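Local atomic coordinates of glutathione S-transferase (Vibrio parahaemolyticus, PDB entry 7MIQ), a protein that probably catalyses the conjugation of glutathione to electrophilic compounds, as a Gtt2-class glutathione transferase with a thioredoxin-like domain. Residues 12-17 and 65-70; 20-25 and 77-82. All blocks are in the same frame, centred on the assembly; numbering follows the deposited sequence.

Contact 1: residues 12-17 and 65-70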
loop_
_atom_site.group_PDB
_atom_site.type_symbol
_atom_site.label_atom_id
_atom_site.label_comp_id
_atom_site.label_asym_id
_atom_site.label_seq_id
_atom_site.Cartn_x
_atom_site.Cartn_y
_atom_site.Cartn_z
ATOM N N CYS A 12 3.070 15.211 -2.463
ATOM C CA CYS A 12 2.036 16.241 -2.451
ATOM C C CYS A 12 1.399 16.414 -3.825
ATOM O O CYS A 12 0.194 16.678 -3.922
ATOM C CB CYS A 12 2.622 17.566 -1.954
ATOM S SG CYS A 12 3.208 17.496 -0.241
ATOM N N LYS A 13 2.183 16.266 -4.897
ATOM C CA LYS A 13 1.617 16.343 -6.242
ATOM C C LYS A 13 0.623 15.217 -6.502
ATOM O O LYS A 13 -0.290 15.375 -7.320
ATOM C CB LYS A 13 2.729 16.311 -7.293
ATOM C CG LYS A 13 3.525 17.608 -7.416
ATOM C CD LYS A 13 2.629 18.781 -7.784
ATOM C CE LYS A 13 3.446 20.042 -8.020
ATOM N NZ LYS A 13 2.600 21.192 -8.437
ATOM N N ARG A 14 0.790 14.068 -5.841
ATOM C CA ARG A 14 -0.198 13.002 -5.979
ATOM C C ARG A 14 -1.578 13.488 -5.555
ATOM O O ARG A 14 -2.583 13.180 -6.207
ATOM C CB ARG A 14 0.216 11.780 -5.160
ATOM C CG ARG A 14 1.430 11.038 -5.708
ATOM C CD ARG A 14 1.836 9.903 -4.781
ATOM N NE ARG A 14 0.975 8.734 -4.925
ATOM C CZ ARG A 14 1.114 7.616 -4.227
ATOM N NH1 ARG A 14 2.049 7.492 -3.298
ATOM N NH2 ARG A 14 0.294 6.596 -4.466
ATOM N N VAL A 15 -1.640 14.259 -4.470
ATOM C CA VAL A 15 -2.913 14.793 -3.998
ATOM C C VAL A 15 -3.389 15.934 -4.887
ATOM O O VAL A 15 -4.586 16.050 -5.177
ATOM C CB VAL A 15 -2.782 15.236 -2.529
ATOM C CG1 VAL A 15 -4.075 15.904 -2.048
ATOM C CG2 VAL A 15 -2.426 14.045 -1.651
ATOM N N SER A 16 -2.464 16.798 -5.326
ATOM C CA SER A 16 -2.842 17.957 -6.134
ATOM C C SER A 16 -3.491 17.537 -7.447
ATOM O O SER A 16 -4.498 18.123 -7.864
ATOM C CB SER A 16 -1.619 18.834 -6.414
ATOM O OG SER A 16 -1.168 19.486 -5.242
ATOM N N ILE A 17 -2.922 16.536 -8.121
ATOM C CA ILE A 17 -3.493 16.069 -9.382
ATOM C C ILE A 17 -4.869 15.456 -9.150
ATOM O O ILE A 17 -5.814 15.703 -9.911
ATOM C CB ILE A 17 -2.533 15.072 -10.054
ATOM C CG1 ILE A 17 -1.222 15.766 -10.435
ATOM C CG2 ILE A 17 -3.182 14.431 -11.275
ATOM C CD1 ILE A 17 -0.121 14.786 -10.825
ATOM N N GLU A 65 -0.753 10.278 4.607
ATOM C CA GLU A 65 -0.659 9.329 3.490
ATOM C C GLU A 65 -1.438 9.842 2.284
ATOM O O GLU A 65 -2.647 10.073 2.377
ATOM C CB GLU A 65 -1.151 7.924 3.870
ATOM C CG GLU A 65 -0.232 7.167 4.806
ATOM C CD GLU A 65 1.114 6.854 4.176
ATOM O OE1 GLU A 65 1.161 6.598 2.954
ATOM O OE2 GLU A 65 2.127 6.868 4.905
ATOM N N SER A 66 -0.754 10.006 1.146
ATOM C CA SER A 66 -1.376 10.644 -0.013
ATOM C C SER A 66 -2.636 9.910 -0.462
ATOM O O SER A 66 -3.645 10.545 -0.793
ATOM C CB SER A 66 -0.371 10.736 -1.163
ATOM O OG SER A 66 0.109 9.454 -1.520
ATOM N N VAL A 67 -2.604 8.575 -0.483
ATOM C CA VAL A 67 -3.766 7.822 -0.955
ATOM C C VAL A 67 -4.934 7.947 0.019
ATOM O O VAL A 67 -6.099 8.010 -0.394
ATOM C CB VAL A 67 -3.390 6.351 -1.205
ATOM C CG1 VAL A 67 -4.612 5.563 -1.677
ATOM C CG2 VAL A 67 -2.279 6.263 -2.237
ATOM N N ALA A 68 -4.649 7.986 1.323
ATOM C CA ALA A 68 -5.720 8.152 2.303
ATOM C C ALA A 68 -6.360 9.531 2.194
ATOM O O ALA A 68 -7.581 9.674 2.353
ATOM C CB ALA A 68 -5.177 7.919 3.714
ATOM N N ILE A 69 -5.549 10.559 1.933
ATOM C CA ILE A 69 -6.087 11.896 1.693
ATOM C C ILE A 69 -6.976 11.895 0.457
ATOM O O ILE A 69 -8.074 12.465 0.463
ATOM C CB ILE A 69 -4.939 12.917 1.571
ATOM C CG1 ILE A 69 -4.213 13.064 2.914
ATOM C CG2 ILE A 69 -5.461 14.263 1.082
ATOM C CD1 ILE A 69 -2.905 13.850 2.825
ATOM N N CYS A 70 -6.524 11.239 -0.617
ATOM C CA CYS A 70 -7.328 11.172 -1.836
ATOM C C CYS A 70 -8.640 10.434 -1.602
ATOM O O CYS A 70 -9.680 10.818 -2.151
ATOM C CB CYS A 70 -6.537 10.498 -2.957
ATOM S SG CYS A 70 -5.123 11.456 -3.566
HETATM O O HOH W 1 3.132 9.391 -1.439
#
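Arg14 and Val15, neighbours on helix 10-22, share the work of packing against Ser66, Val67, Ile69 and Cys70 on helix 66-76. The two short helical segments run nearly parallel, 19° apart, with their axes 9.1 Å from each other. Val15 has CG1 anti to its backbone N (chi1 175°), and that methyl meets Ile69 CG2 at 3.8 Å, the two side chains crossing at about a right angle. Its other methyl, CG2, rests between Ser66 and Cys70, one turn apart on the partner helix, 3.9 Å from Ser66 CB. The Arg14 chain bends at chi3 (78°), which places NE beside Ser66, 3.6 Å from its OG. Ser66, deposited in two conformers, has OG in the one described 3.1 Å above the guanidinium plane of Arg14, toward the rim. That geometry gives no direct hydrogen bond; a water joins the pair instead, accepting from Arg14 NH1 at 2.9 Å and hydrogen-bonded to Ser66 OG at 3.0 Å, a link that is doubtful for the other copy. Arg14 NH2 touches Val67 CG2 at 3.4 Å, while its polar partners are Glu102, by a salt bridge, and Thr166, so the buried charge is answered from the helical domain. Val15 also reaches Leu3 of the sheet. Two near-parallel helices packed together over one face of a mixed four-stranded sheet are typical of the thioredoxin-like domain of glutathione transferases.

Contact 2: residues 20-25 and 77-82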
loop_
_atom_site.group_PDB
_atom_site.type_symbol
_atom_site.label_atom_id
_atom_site.label_comp_id
_atom_site.label_asym_id
_atom_site.label_seq_id
_atom_site.Cartn_x
_atom_site.Cartn_y
_atom_site.Cartn_z
ATOM N N LYS A 20 -7.450 18.154 -8.624
ATOM C CA LYS A 20 -7.821 18.781 -9.889
ATOM C C LYS A 20 -8.734 17.882 -10.714
ATOM O O LYS A 20 -9.685 18.368 -11.338
ATOM C CB LYS A 20 -6.571 19.148 -10.690
ATOM C CG LYS A 20 -5.931 20.465 -10.293
ATOM C CD LYS A 20 -4.698 20.747 -11.143
ATOM C CE LYS A 20 -4.065 22.080 -10.777
ATOM N NZ LYS A 20 -2.785 22.306 -11.507
ATOM N N GLU A 21 -8.462 16.572 -10.736
ATOM C CA GLU A 21 -9.292 15.654 -11.514
ATOM C C GLU A 21 -10.746 15.703 -11.057
ATOM O O GLU A 21 -11.665 15.766 -11.880
ATOM C CB GLU A 21 -8.750 14.224 -11.413
ATOM C CG GLU A 21 -7.530 13.925 -12.285
ATOM C CD GLU A 21 -7.861 13.860 -13.774
ATOM O OE1 GLU A 21 -9.056 13.747 -14.128
ATOM O OE2 GLU A 21 -6.921 13.918 -14.590
ATOM N N ILE A 22 -10.978 15.682 -9.740
ATOM C CA ILE A 22 -12.345 15.619 -9.229
ATOM C C ILE A 22 -12.984 16.993 -9.094
ATOM O O ILE A 22 -14.160 17.083 -8.711
ATOM C CB ILE A 22 -12.397 14.878 -7.878
ATOM C CG1 ILE A 22 -11.647 15.662 -6.796
ATOM C CG2 ILE A 22 -11.827 13.471 -8.027
ATOM C CD1 ILE A 22 -11.681 14.986 -5.434
ATOM N N GLY A 23 -12.259 18.064 -9.400
ATOM C CA GLY A 23 -12.842 19.389 -9.364
ATOM C C GLY A 23 -13.011 19.968 -7.982
ATOM O O GLY A 23 -13.882 20.819 -7.780
ATOM N N GLY A 24 -12.203 19.530 -7.020
ATOM C CA GLY A 24 -12.276 20.034 -5.669
ATOM C C GLY A 24 -11.277 21.150 -5.428
ATOM O O GLY A 24 -10.296 21.303 -6.151
ATOM N N GLU A 25 -11.546 21.940 -4.392
ATOM C CA GLU A 25 -10.680 23.052 -4.016
ATOM C C GLU A 25 -10.504 23.048 -2.506
ATOM O O GLU A 25 -11.491 23.026 -1.766
ATOM C CB GLU A 25 -11.260 24.390 -4.479
ATOM C CG GLU A 25 -10.394 25.593 -4.140
ATOM C CD GLU A 25 -11.037 26.904 -4.544
ATOM O OE1 GLU A 25 -12.191 26.878 -5.022
ATOM O OE2 GLU A 25 -10.389 27.960 -4.385
ATOM N N PHE A 77 -15.776 15.635 -2.345
ATOM C CA PHE A 77 -16.178 16.349 -3.557
ATOM C C PHE A 77 -16.815 15.348 -4.512
ATOM O O PHE A 77 -16.110 14.645 -5.244
ATOM C CB PHE A 77 -14.985 17.059 -4.194
ATOM C CG PHE A 77 -14.332 18.052 -3.285
ATOM C CD1 PHE A 77 -14.888 19.307 -3.098
ATOM C CD2 PHE A 77 -13.177 17.725 -2.596
ATOM C CE1 PHE A 77 -14.300 20.223 -2.248
ATOM C CE2 PHE A 77 -12.579 18.637 -1.746
ATOM C CZ PHE A 77 -13.143 19.888 -1.571
ATOM N N GLU A 78 -18.147 15.292 -4.504
ATOM C CA GLU A 78 -18.876 14.375 -5.371
ATOM C C GLU A 78 -18.466 14.570 -6.825
ATOM O O GLU A 78 -18.383 15.700 -7.316
ATOM C CB GLU A 78 -20.382 14.585 -5.211
ATOM C CG GLU A 78 -21.229 13.674 -6.084
ATOM C CD GLU A 78 -22.711 13.788 -5.781
ATOM O OE1 GLU A 78 -23.106 14.746 -5.082
ATOM O OE2 GLU A 78 -23.479 12.914 -6.237
ATOM N N ASN A 79 -18.198 13.458 -7.507
ATOM C CA ASN A 79 -17.713 13.480 -8.878
ATOM C C ASN A 79 -18.055 12.144 -9.518
ATOM O O ASN A 79 -18.363 11.170 -8.828
ATOM C CB ASN A 79 -16.203 13.731 -8.932
ATOM C CG ASN A 79 -15.405 12.558 -8.394
ATOM O OD1 ASN A 79 -15.033 11.654 -9.142
ATOM N ND2 ASN A 79 -15.155 12.556 -7.090
ATOM N N ASP A 80 -17.987 12.101 -10.850
ATOM C CA ASP A 80 -18.324 10.887 -11.587
ATOM C C ASP A 80 -17.109 10.252 -12.260
ATOM O O ASP A 80 -17.266 9.473 -13.206
ATOM C CB ASP A 80 -19.418 11.172 -12.619
ATOM C CG ASP A 80 -18.914 11.971 -13.802
ATOM O OD1 ASP A 80 -18.011 12.814 -13.616
ATOM O OD2 ASP A 80 -19.423 11.751 -14.923
ATOM N N LEU A 81 -15.900 10.565 -11.787
ATOM C CA LEU A 81 -14.657 9.981 -12.365
ATOM C C LEU A 81 -14.457 8.538 -11.892
ATOM O O LEU A 81 -13.591 7.877 -12.476
ATOM C CB LEU A 81 -13.476 10.856 -11.931
ATOM C CG LEU A 81 -13.118 12.094 -12.761
ATOM C CD1 LEU A 81 -12.575 11.743 -14.138
ATOM C CD2 LEU A 81 -14.260 13.088 -12.859
ATOM N N ALA A 82 -15.076 8.123 -10.788
ATOM C CA ALA A 82 -14.819 6.815 -10.168
ATOM C C ALA A 82 -13.320 6.478 -10.122
ATOM O O ALA A 82 -12.881 5.425 -10.583
ATOM C CB ALA A 82 -15.600 5.719 -10.890
#
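Between Ile22 and Gly24 the backbone passes Phe77 to Asn79 in the opposite sense, the directions from Glu21 to Glu25 and from Phe77 to Leu81 lying 171° apart. The CA atoms of Ile22 and Asn79 are 5.8 Å apart, as are those of Gly24 and Phe77, yet no hydrogen bond crosses, and side chains meet both side chains and backbone. Helix 10-22 finishes in a Schellman motif in which Gly23 takes positive phi, and the chain then turns toward strand 27-30, completing the beta-alpha-beta crossover of the thioredoxin-like fold. Facing it is the loop that leads from helix 66-76 to helix 88-114, the linker to the helical domain. Phe77 lays one ring face against Gly24, whose CA makes a CH-pi contact 3.7 Å from the ring centroid. Ile22 CD1 approaches Phe77 CB at 4.1 Å, and Ile22 CG2 lies against the amide of Asn79, 3.6 Å from ND2. That amide is held at both ends: with CG between the backbone N and carbonyl carbon (chi1 69°), Asn79 ND2 gives an almost straight bond (174°) to Phe77 O at 2.9 Å, and also bonds Asp74, while OD1 accepts from Leu81 N at 3.0 Å in an Asx turn. In the conformer described, Leu81 CD2 lies 3.9 Å from Glu21 O, the side chains crossing at about a right angle, and the Glu21 carboxylate forms a salt bridge with Arg199.

How the contacts relate
Both contacts pair helix 10-22 with the chain around helix 66-76, but at different depths. Contact 1 is buried, its centre about 7 Å from the centre of the chain, whereas contact 2 sits at the surface about 17 Å from it; the two contact centres are about 13 Å apart. The segments come in the order 12-17, 20-25, 65-70, 77-82, so the contacts cross along the chain. Contact 1 includes the start of helix 66-76, the region where glutathione transferases generally receive the gamma-glutamyl end of glutathione, and probably borders that site here. Contact 2 joins the C-terminal end of helix 10-22 to the loop that follows helix 66-76.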